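Local coordinates for Lys-gingipain catalytic subunit (Porphyromonas gingivalis, PDB 6I9A), which cleaves proteins after lysine as a calcium-binding, secreted cysteine protease and may act as a virulence factor in periodontal disease, at residues A[155-158]-A[163-166]; A[167-172]-A[191-196]; A[211-216]-A[221-226]. All blocks are in the same frame, centred on the assembly; numbering follows the deposited sequence. Where two conformers were deposited one is given.

Interaction 1: A[155-158]-A[163-166]; sequences LIAG and WNSQ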
loop_
_atom_site.group_PDB
_atom_site.type_symbol
_atom_site.label_atom_id
_atom_site.label_comp_id
_atom_site.label_asym_id
_atom_site.label_seq_id
_atom_site.Cartn_x
_atom_site.Cartn_y
_atom_site.Cartn_z
ATOM N N LEU A 155 15.363 -2.402 9.699
ATOM C CA LEU A 155 15.969 -2.643 8.368
ATOM C C LEU A 155 16.985 -3.757 8.488
ATOM O O LEU A 155 17.886 -3.689 9.351
ATOM C CB LEU A 155 16.650 -1.359 7.910
ATOM C CG LEU A 155 15.765 -0.103 7.827
ATOM C CD1 LEU A 155 16.610 1.129 7.483
ATOM C CD2 LEU A 155 14.641 -0.286 6.759
ATOM N N ILE A 156 16.843 -4.803 7.672
ATOM C CA ILE A 156 17.734 -5.963 7.784
ATOM C C ILE A 156 18.276 -6.341 6.420
ATOM O O ILE A 156 17.484 -6.651 5.487
ATOM C CB ILE A 156 16.931 -7.184 8.372
ATOM C CG1 ILE A 156 16.443 -6.844 9.809
ATOM C CG2 ILE A 156 17.818 -8.454 8.384
ATOM C CD1 ILE A 156 15.420 -7.843 10.303
ATOM N N ALA A 157 19.620 -6.393 6.314
ATOM C CA ALA A 157 20.305 -7.018 5.199
ATOM C C ALA A 157 20.625 -8.423 5.672
ATOM O O ALA A 157 21.580 -8.614 6.471
ATOM C CB ALA A 157 21.571 -6.256 4.825
ATOM N N GLY A 158 19.808 -9.403 5.320
ATOM C CA GLY A 158 19.966 -10.761 5.823
ATOM C C GLY A 158 21.145 -11.496 5.239
ATOM O O GLY A 158 21.938 -10.973 4.450
ATOM N N TRP A 163 26.198 -12.167 -1.407
ATOM C CA TRP A 163 25.354 -11.011 -1.727
ATOM C C TRP A 163 25.093 -10.094 -0.549
ATOM O O TRP A 163 24.701 -8.942 -0.783
ATOM C CB TRP A 163 24.006 -11.491 -2.291
ATOM C CG TRP A 163 24.079 -12.079 -3.674
ATOM C CD1 TRP A 163 24.026 -13.405 -4.005
ATOM C CD2 TRP A 163 24.141 -11.350 -4.900
ATOM N NE1 TRP A 163 24.105 -13.546 -5.370
ATOM C CE2 TRP A 163 24.183 -12.299 -5.944
ATOM C CE3 TRP A 163 24.240 -9.980 -5.215
ATOM C CZ2 TRP A 163 24.262 -11.931 -7.297
ATOM C CZ3 TRP A 163 24.262 -9.609 -6.560
ATOM C CH2 TRP A 163 24.346 -10.582 -7.577
ATOM N N ASN A 164 25.278 -10.545 0.704
ATOM C CA ASN A 164 25.023 -9.609 1.800
ATOM C C ASN A 164 25.927 -8.379 1.670
ATOM O O ASN A 164 25.461 -7.246 1.818
ATOM C CB ASN A 164 25.237 -10.349 3.140
ATOM C CG ASN A 164 25.362 -9.394 4.293
ATOM O OD1 ASN A 164 26.430 -8.828 4.551
ATOM N ND2 ASN A 164 24.229 -9.081 4.941
ATOM N N SER A 165 27.225 -8.580 1.366
ATOM C CA SER A 165 28.087 -7.395 1.284
ATOM C C SER A 165 27.926 -6.657 -0.035
ATOM O O SER A 165 28.115 -5.428 -0.096
ATOM C CB SER A 165 29.565 -7.806 1.457
ATOM O OG SER A 165 29.998 -8.696 0.427
ATOM N N GLN A 166 27.621 -7.380 -1.116
ATOM C CA GLN A 166 27.577 -6.762 -2.443
ATOM C C GLN A 166 26.315 -5.987 -2.700
ATOM O O GLN A 166 26.360 -5.000 -3.451
ATOM C CB GLN A 166 27.753 -7.824 -3.527
ATOM C CG GLN A 166 29.179 -8.424 -3.473
ATOM C CD GLN A 166 30.161 -7.388 -3.965
ATOM O OE1 GLN A 166 30.056 -6.930 -5.086
ATOM N NE2 GLN A 166 31.036 -6.954 -3.117
#
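A side-chain amide ties the first turn of a helix to the end of the strand before it: Asn164 of helix 163-178 reaches back to Ala157 and Gly158, where strand 152-157 runs out. Strand and helix are the first two elements of a beta-alpha-beta unit in the catalytic domain of this C25 peptidase. The contact is small, with 105 Å² buried, and Asn164 carries the helix side of it alone. CG stands anti to the backbone N (chi1 165°) and the amide is carried across to the strand end. Asn164 ND2 donates to Gly158 O over 3.0 Å, and the bond is nearly straight at 164°. The oxygen lies close to the amide plane of Asn164, but ND2 sits well above the carbonyl plane of Gly158. Both polar atoms of the amide have further partners: ND2 also donates to Leu193 O, and OD1 accepts from Gln169 NE2. These bonds fix which way round the amide is turned. Ala157 O bonds instead to Tyr197 OH; it lies 3.1 Å from Asn164 ND2, at an angle too poor for a bond. The methyl of Ala157 packs on the amide: Ala157 CB is 3.9 Å from Asn164 ND2.

Interaction 2: A[167-172]-A[191-196]; sequences VGQPTI and NYLKAP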
loop_
_atom_site.group_PDB
_atom_site.type_symbol
_atom_site.label_atom_id
_atom_site.label_comp_id
_atom_site.label_asym_id
_atom_site.label_seq_id
_atom_site.Cartn_x
_atom_site.Cartn_y
_atom_site.Cartn_z
ATOM N N VAL A 167 25.186 -6.432 -2.117
ATOM C CA VAL A 167 23.906 -5.766 -2.395
ATOM C C VAL A 167 23.101 -5.493 -1.122
ATOM O O VAL A 167 22.525 -4.429 -1.013
ATOM C CB VAL A 167 23.075 -6.648 -3.351
ATOM C CG1 VAL A 167 21.591 -6.270 -3.353
ATOM C CG2 VAL A 167 23.632 -6.539 -4.777
ATOM N N GLY A 168 23.018 -6.454 -0.194
ATOM C CA GLY A 168 22.143 -6.241 0.969
ATOM C C GLY A 168 22.548 -5.031 1.782
ATOM O O GLY A 168 21.730 -4.131 2.091
ATOM N N GLN A 169 23.847 -4.977 2.146
ATOM C CA GLN A 169 24.300 -3.839 2.952
ATOM C C GLN A 169 24.210 -2.494 2.196
ATOM O O GLN A 169 23.670 -1.532 2.724
ATOM C CB GLN A 169 25.689 -4.073 3.489
ATOM C CG GLN A 169 25.770 -5.208 4.518
ATOM C CD GLN A 169 27.086 -5.203 5.227
ATOM O OE1 GLN A 169 27.573 -4.129 5.629
ATOM N NE2 GLN A 169 27.654 -6.374 5.379
ATOM N N PRO A 170 24.646 -2.429 0.924
ATOM C CA PRO A 170 24.477 -1.153 0.196
ATOM C C PRO A 170 23.016 -0.711 0.129
ATOM O O PRO A 170 22.731 0.478 0.206
ATOM C CB PRO A 170 25.090 -1.438 -1.203
ATOM C CG PRO A 170 26.113 -2.540 -0.919
ATOM C CD PRO A 170 25.527 -3.375 0.181
ATOM N N THR A 171 22.074 -1.678 -0.022
ATOM C CA THR A 171 20.638 -1.312 -0.066
ATOM C C THR A 171 20.223 -0.616 1.232
ATOM O O THR A 171 19.672 0.504 1.207
ATOM C CB THR A 171 19.788 -2.558 -0.246
ATOM O OG1 THR A 171 20.061 -3.179 -1.516
ATOM C CG2 THR A 171 18.291 -2.220 -0.201
ATOM N N ILE A 172 20.476 -1.283 2.373
ATOM C CA ILE A 172 19.995 -0.724 3.651
ATOM C C ILE A 172 20.760 0.554 3.986
ATOM O O ILE A 172 20.160 1.520 4.485
ATOM C CB ILE A 172 20.149 -1.814 4.745
ATOM C CG1 ILE A 172 19.282 -3.047 4.448
ATOM C CG2 ILE A 172 19.860 -1.232 6.152
ATOM C CD1 ILE A 172 17.840 -2.815 4.209
ATOM N N ASN A 191 18.851 -1.515 12.799
ATOM C CA ASN A 191 19.386 -2.025 11.516
ATOM C C ASN A 191 20.392 -3.117 11.791
ATOM O O ASN A 191 21.217 -3.005 12.712
ATOM C CB ASN A 191 19.991 -0.880 10.690
ATOM C CG ASN A 191 21.215 -0.240 11.282
ATOM O OD1 ASN A 191 22.335 -0.535 10.841
ATOM N ND2 ASN A 191 21.051 0.659 12.253
ATOM N N TYR A 192 20.303 -4.176 10.995
ATOM C CA TYR A 192 21.200 -5.318 11.109
ATOM C C TYR A 192 21.767 -5.566 9.728
ATOM O O TYR A 192 21.040 -5.986 8.807
ATOM C CB TYR A 192 20.412 -6.514 11.618
ATOM C CG TYR A 192 19.921 -6.288 13.023
ATOM C CD1 TYR A 192 18.781 -5.515 13.269
ATOM C CD2 TYR A 192 20.654 -6.750 14.129
ATOM C CE1 TYR A 192 18.378 -5.211 14.567
ATOM C CE2 TYR A 192 20.248 -6.461 15.430
ATOM C CZ TYR A 192 19.097 -5.709 15.647
ATOM O OH TYR A 192 18.693 -5.405 16.927
ATOM N N LEU A 193 23.036 -5.263 9.558
ATOM C CA LEU A 193 23.695 -5.337 8.263
ATOM C C LEU A 193 24.335 -6.653 7.992
ATOM O O LEU A 193 24.619 -6.963 6.837
ATOM C CB LEU A 193 24.766 -4.224 8.194
ATOM C CG LEU A 193 24.198 -2.773 8.204
ATOM C CD1 LEU A 193 25.303 -1.724 8.405
ATOM C CD2 LEU A 193 23.315 -2.497 6.950
ATOM N N LYS A 194 24.621 -7.404 9.041
ATOM C CA LYS A 194 25.336 -8.681 8.954
ATOM C C LYS A 194 25.238 -9.350 10.306
ATOM O O LYS A 194 24.748 -8.738 11.274
ATOM C CB LYS A 194 26.826 -8.486 8.566
ATOM C CG LYS A 194 27.571 -7.597 9.556
ATOM C CD LYS A 194 29.026 -7.356 9.072
ATOM C CE LYS A 194 29.750 -6.424 10.009
ATOM N NZ LYS A 194 31.204 -6.363 9.683
ATOM N N ALA A 195 25.655 -10.596 10.381
ATOM C CA ALA A 195 25.643 -11.335 11.639
ATOM C C ALA A 195 26.595 -10.680 12.648
ATOM O O ALA A 195 27.591 -10.057 12.268
ATOM C CB ALA A 195 26.066 -12.777 11.365
ATOM N N PRO A 196 26.240 -10.711 13.958
ATOM C CA PRO A 196 25.082 -11.408 14.534
ATOM C C PRO A 196 23.771 -10.655 14.361
ATOM O O PRO A 196 23.683 -9.432 14.538
ATOM C CB PRO A 196 25.448 -11.513 16.022
ATOM C CG PRO A 196 26.260 -10.288 16.269
ATOM C CD PRO A 196 27.108 -10.132 15.020
#
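The return half of a beta-alpha-beta crossover packs here: helix 163-178, in its first half and middle, meets the chain as it leaves strand 188-192. Gln169 and Ile172, one helical turn apart, face Leu193, and Lys194 adds a little at the rim. The backbones come nearest at Gln169 and Leu193, whose CA atoms are 5.6 Å apart. The contact between the two segments is van der Waals packing. The side chain of Gln169 runs out extended beyond CG and crosses that of Leu193 at about a right angle. Its CG lies against the Leu193 carbonyl, with Gln169 CG 3.1 Å from Leu193 O. Further along, Gln169 OE1 is 3.8 Å from Leu193 CB. The amide nitrogen passes 3.4 Å from the same carbonyl, Gln169 NE2 to Leu193 O, without the angle for a bond. Its bond goes to Asn164 OD1, and the Leu193 carbonyl is taken by the same asparagine. On the outer side, Lys194 CB rests 3.9 Å from Gln169 NE2, and the lysine chain brushes the amide as far as CD before its amine turns outward.

Deeper in, the contact is purely apolar. CG2 of Ile172 is anti to the backbone N (chi1 -63° for CG1) and touches one leucine methyl, Ile172 CG2 to Leu193 CD2 at 3.8 Å. The two side chains run antiparallel alongside each other. Within the helix, Thr171 OG1 donates to Val167 O at 2.8 Å, and the same oxygen accepts from Thr171 N. Ile172 continues inward onto Leu155 and Ala157 of strand 152-157, the neighbour of edge strand 188-192, while Val167, Pro170 and Thr171 pack on Tyr289 of helix 285-293.

Interaction 3: A[211-216]-A[221-226]; sequences ANYTAH and AWADPL. With H8E (benzyl-N-[(2S)-1-[[(3S)-7-amino-1-(benzylamino)-1,2-dioxoheptan-3-yl]amino]-5-(2-methyl-2-phenylhydrazinyl)-1,5-dioxopentan-2-yl]carbamate), chain I.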
loop_
_atom_site.group_PDB
_atom_site.type_symbol
_atom_site.label_atom_id
_atom_site.label_comp_id
_atom_site.label_asym_id
_atom_site.label_seq_id
_atom_site.Cartn_x
_atom_site.Cartn_y
_atom_site.Cartn_z
ATOM N N ALA A 211 9.157 -2.258 8.444
ATOM C CA ALA A 211 10.172 -3.310 8.533
ATOM C C ALA A 211 10.495 -3.747 7.130
ATOM O O ALA A 211 9.572 -4.094 6.368
ATOM C CB ALA A 211 9.655 -4.470 9.351
ATOM N N ASN A 212 11.804 -3.744 6.771
ATOM C CA ASN A 212 12.209 -4.187 5.421
ATOM C C ASN A 212 13.366 -5.162 5.575
ATOM O O ASN A 212 14.380 -4.853 6.220
ATOM C CB ASN A 212 12.637 -2.978 4.607
ATOM C CG ASN A 212 13.012 -3.180 3.152
ATOM O OD1 ASN A 212 13.643 -2.292 2.584
ATOM N ND2 ASN A 212 12.604 -4.283 2.522
ATOM N N TYR A 213 13.178 -6.355 5.011
ATOM C CA TYR A 213 14.145 -7.439 4.996
ATOM C C TYR A 213 14.536 -7.681 3.542
ATOM O O TYR A 213 13.669 -7.856 2.678
ATOM C CB TYR A 213 13.475 -8.693 5.603
ATOM C CG TYR A 213 14.255 -9.975 5.438
ATOM C CD1 TYR A 213 14.082 -10.769 4.307
ATOM C CD2 TYR A 213 15.090 -10.443 6.443
ATOM C CE1 TYR A 213 14.718 -11.997 4.176
ATOM C CE2 TYR A 213 15.741 -11.676 6.323
ATOM C CZ TYR A 213 15.545 -12.450 5.187
ATOM O OH TYR A 213 16.213 -13.662 5.071
ATOM N N THR A 214 15.843 -7.755 3.260
ATOM C CA THR A 214 16.349 -8.135 1.941
ATOM C C THR A 214 17.387 -9.237 2.128
ATOM O O THR A 214 18.439 -9.027 2.780
ATOM C CB THR A 214 16.898 -6.931 1.179
ATOM O OG1 THR A 214 17.443 -7.477 -0.055
ATOM C CG2 THR A 214 17.998 -6.131 1.886
ATOM N N ALA A 215 17.072 -10.425 1.625
ATOM C CA ALA A 215 17.894 -11.663 1.627
ATOM C C ALA A 215 16.972 -12.836 1.290
ATOM O O ALA A 215 16.098 -12.649 0.454
ATOM C CB ALA A 215 18.665 -11.893 2.937
ATOM N N HIS A 216 17.159 -14.029 1.867
ATOM C CA HIS A 216 16.410 -15.229 1.432
ATOM C C HIS A 216 15.036 -15.314 2.039
ATOM O O HIS A 216 14.865 -15.073 3.250
ATOM C CB HIS A 216 17.188 -16.498 1.773
ATOM C CG HIS A 216 18.603 -16.508 1.307
ATOM N ND1 HIS A 216 19.586 -17.108 2.066
ATOM C CD2 HIS A 216 19.184 -15.948 0.235
ATOM C CE1 HIS A 216 20.722 -16.933 1.417
ATOM N NE2 HIS A 216 20.534 -16.280 0.300
ATOM N N ALA A 221 8.404 -17.716 5.608
ATOM C CA ALA A 221 9.409 -17.113 6.463
ATOM C C ALA A 221 10.270 -16.127 5.729
ATOM O O ALA A 221 10.595 -16.286 4.544
ATOM C CB ALA A 221 10.347 -18.190 7.075
ATOM N N TRP A 222 10.779 -15.155 6.491
ATOM C CA TRP A 222 12.037 -14.476 6.187
ATOM C C TRP A 222 13.081 -15.476 6.699
ATOM O O TRP A 222 13.046 -15.855 7.874
ATOM C CB TRP A 222 12.139 -13.110 6.868
ATOM C CG TRP A 222 11.188 -12.106 6.307
ATOM C CD1 TRP A 222 10.506 -12.169 5.122
ATOM C CD2 TRP A 222 10.946 -10.806 6.840
ATOM N NE1 TRP A 222 9.829 -10.994 4.910
ATOM C CE2 TRP A 222 10.079 -10.139 5.955
ATOM C CE3 TRP A 222 11.356 -10.143 8.015
ATOM C CZ2 TRP A 222 9.687 -8.797 6.140
ATOM C CZ3 TRP A 222 10.911 -8.837 8.231
ATOM C CH2 TRP A 222 10.079 -8.182 7.304
ATOM N N ALA A 223 13.969 -15.980 5.843
ATOM C CA ALA A 223 14.694 -17.197 6.194
ATOM C C ALA A 223 15.908 -17.022 7.096
ATOM O O ALA A 223 16.208 -17.957 7.868
ATOM C CB ALA A 223 15.104 -17.941 4.933
ATOM N N ASP A 224 16.641 -15.924 6.979
ATOM C CA ASP A 224 17.876 -15.808 7.801
ATOM C C ASP A 224 18.321 -14.347 7.833
ATOM O O ASP A 224 18.839 -13.835 6.827
ATOM C CB ASP A 224 18.999 -16.674 7.197
ATOM C CG ASP A 224 20.219 -16.756 8.075
ATOM O OD1 ASP A 224 20.306 -16.001 9.038
ATOM O OD2 ASP A 224 21.135 -17.571 7.753
ATOM N N PRO A 225 18.105 -13.645 8.942
ATOM C CA PRO A 225 17.615 -14.174 10.222
ATOM C C PRO A 225 16.170 -14.651 10.122
ATOM O O PRO A 225 15.335 -14.037 9.445
ATOM C CB PRO A 225 17.747 -12.986 11.174
ATOM C CG PRO A 225 17.745 -11.757 10.274
ATOM C CD PRO A 225 18.502 -12.239 9.060
ATOM N N LEU A 226 15.867 -15.744 10.800
ATOM C CA LEU A 226 14.624 -16.427 10.649
ATOM C C LEU A 226 13.464 -15.775 11.394
ATOM O O LEU A 226 13.513 -15.520 12.615
ATOM C CB LEU A 226 14.800 -17.873 11.172
ATOM C CG LEU A 226 13.575 -18.801 11.062
ATOM C CD1 LEU A 226 13.247 -19.110 9.577
ATOM C CD2 LEU A 226 13.823 -20.126 11.797
HETATM C CAQ H8E I . 14.509 -20.575 1.000
HETATM C CAK H8E I . 14.648 -20.970 2.347
HETATM C CAH H8E I . 15.872 -20.806 2.999
HETATM C CAL H8E I . 16.975 -20.273 2.339
HETATM C CAR H8E I . 16.812 -19.911 1.010
HETATM C CBO H8E I . 15.605 -20.008 0.333
HETATM C CBA H8E I . 15.564 -19.652 -1.032
HETATM N NBE H8E I . 15.294 -18.221 -1.247
HETATM C CBL H8E I . 15.804 -17.524 -2.301
HETATM O OAE H8E I . 16.622 -18.032 -3.078
HETATM C CBN H8E I . 15.316 -16.086 -2.452
HETATM O OAG H8E I . 14.819 -15.604 -1.388
HETATM C CBS H8E I . 16.371 -15.191 -3.176
HETATM C CBB H8E I . 16.165 -13.693 -2.923
HETATM C CAY H8E I . 17.270 -12.828 -3.535
HETATM C CAX H8E I . 16.981 -11.323 -3.534
HETATM C CAW H8E I . 17.074 -10.717 -2.140
HETATM N NAB H8E I . 16.816 -9.249 -2.227
HETATM N NBG H8E I . 16.453 -15.447 -4.619
HETATM C C H8E I . 17.533 -15.854 -5.287
HETATM O O H8E I . 18.618 -16.131 -4.792
HETATM C CA H8E I . 17.244 -16.141 -6.755
HETATM N N H8E I . 18.444 -16.072 -7.583
HETATM C CBK H8E I . 19.098 -14.908 -7.823
HETATM O OAD H8E I . 18.753 -13.877 -7.226
HETATM O OBI H8E I . 20.057 -14.979 -8.667
HETATM C CBD H8E I . 20.882 -13.783 -8.919
HETATM C CBP H8E I . 22.064 -14.117 -9.712
HETATM C CAS H8E I . 22.113 -13.907 -11.091
HETATM C CAM H8E I . 23.264 -14.205 -11.883
HETATM C CAI H8E I . 24.337 -14.802 -11.199
HETATM C CAN H8E I . 24.258 -15.071 -9.841
HETATM C CAT H8E I . 23.146 -14.738 -9.087
HETATM C CB H8E I . 16.627 -17.542 -6.889
HETATM C CG H8E I . 17.548 -18.672 -6.356
HETATM C CD H8E I . 16.783 -19.947 -6.160
HETATM O OE1 H8E I . 16.578 -20.707 -7.107
HETATM N NE2 H8E I . 16.320 -20.090 -4.904
HETATM N NBT H8E I . 15.445 -21.124 -4.537
HETATM C CAA H8E I . 14.134 -20.609 -4.055
HETATM C CBQ H8E I . 16.080 -22.261 -3.951
HETATM C CAU H8E I . 15.409 -23.106 -3.054
HETATM C CAO H8E I . 16.040 -24.239 -2.547
HETATM C CAJ H8E I . 17.346 -24.533 -2.917
HETATM C CAP H8E I . 18.040 -23.686 -3.770
HETATM C CAV H8E I . 17.402 -22.564 -4.303
HETATM O O HOH W 1 18.839 -14.929 4.108
#
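Tyr213 and Trp222 form the apolar centre, lying almost flat on each other. The tyrosine ring and the five-membered ring of the indole make an offset stack, with planes at 6° and centroids 4.4 Å apart. Each ring receives the other's CB over its face. Tyr213 CB sits 3.4 Å from the centroid of the Trp222 six-membered ring. Trp222 CB returns the CH-pi contact, 3.7 Å from the Tyr213 ring centroid. Phe261 also stacks on the indole. At the tyrosine edge, Pro225 CD lies 3.9 Å from Tyr213 CE2. With CG anti to the backbone N (chi1 169°), the ring reaches across to Ala223 and Asp224, and its hydroxyl is gripped there. Tyr213 OH donates to His216 O at 2.7 Å and accepts from Asp224 N at 3.0 Å. His216 O takes a second bond, from Ala223 N. One water accepts from His216 N and donates to Asp224 O. The outer edge is the active site. His216, the inferred proton donor, bonds through NE2 to Asp160, and its CB is 3.5 Å from CAR of the inhibitor. The inhibitor's lysine-like amine, NAB, donates to Thr214 OG1 at 2.9 Å. The arrangement is that of a clan CD peptidase, whose catalytic histidine follows a central strand of the parallel part of the sheet.

Overall arrangement
All three contacts lie on the same side of the chain's centre and reach the same six-stranded sheet. Interactions 1 and 2 share helix 163-178 and hold neighbouring parts of one beta-alpha-beta unit. They meet directly through Asn164, which serves both. Interaction 1 is small, buried and polar. Interaction 2 is larger, only partly buried, and held by packing that runs from an apolar inner end to an exposed lysine. Interaction 3 is the largest and is buried and aromatic, with a hydrogen-bonded rim beside the inhibitor. It joins interaction 1 through backbone bonds between strands 152-157 and 210-214, such as Ile156 N to Asn212 O, with a probable bond from Gly158 N to Thr214 O just beyond.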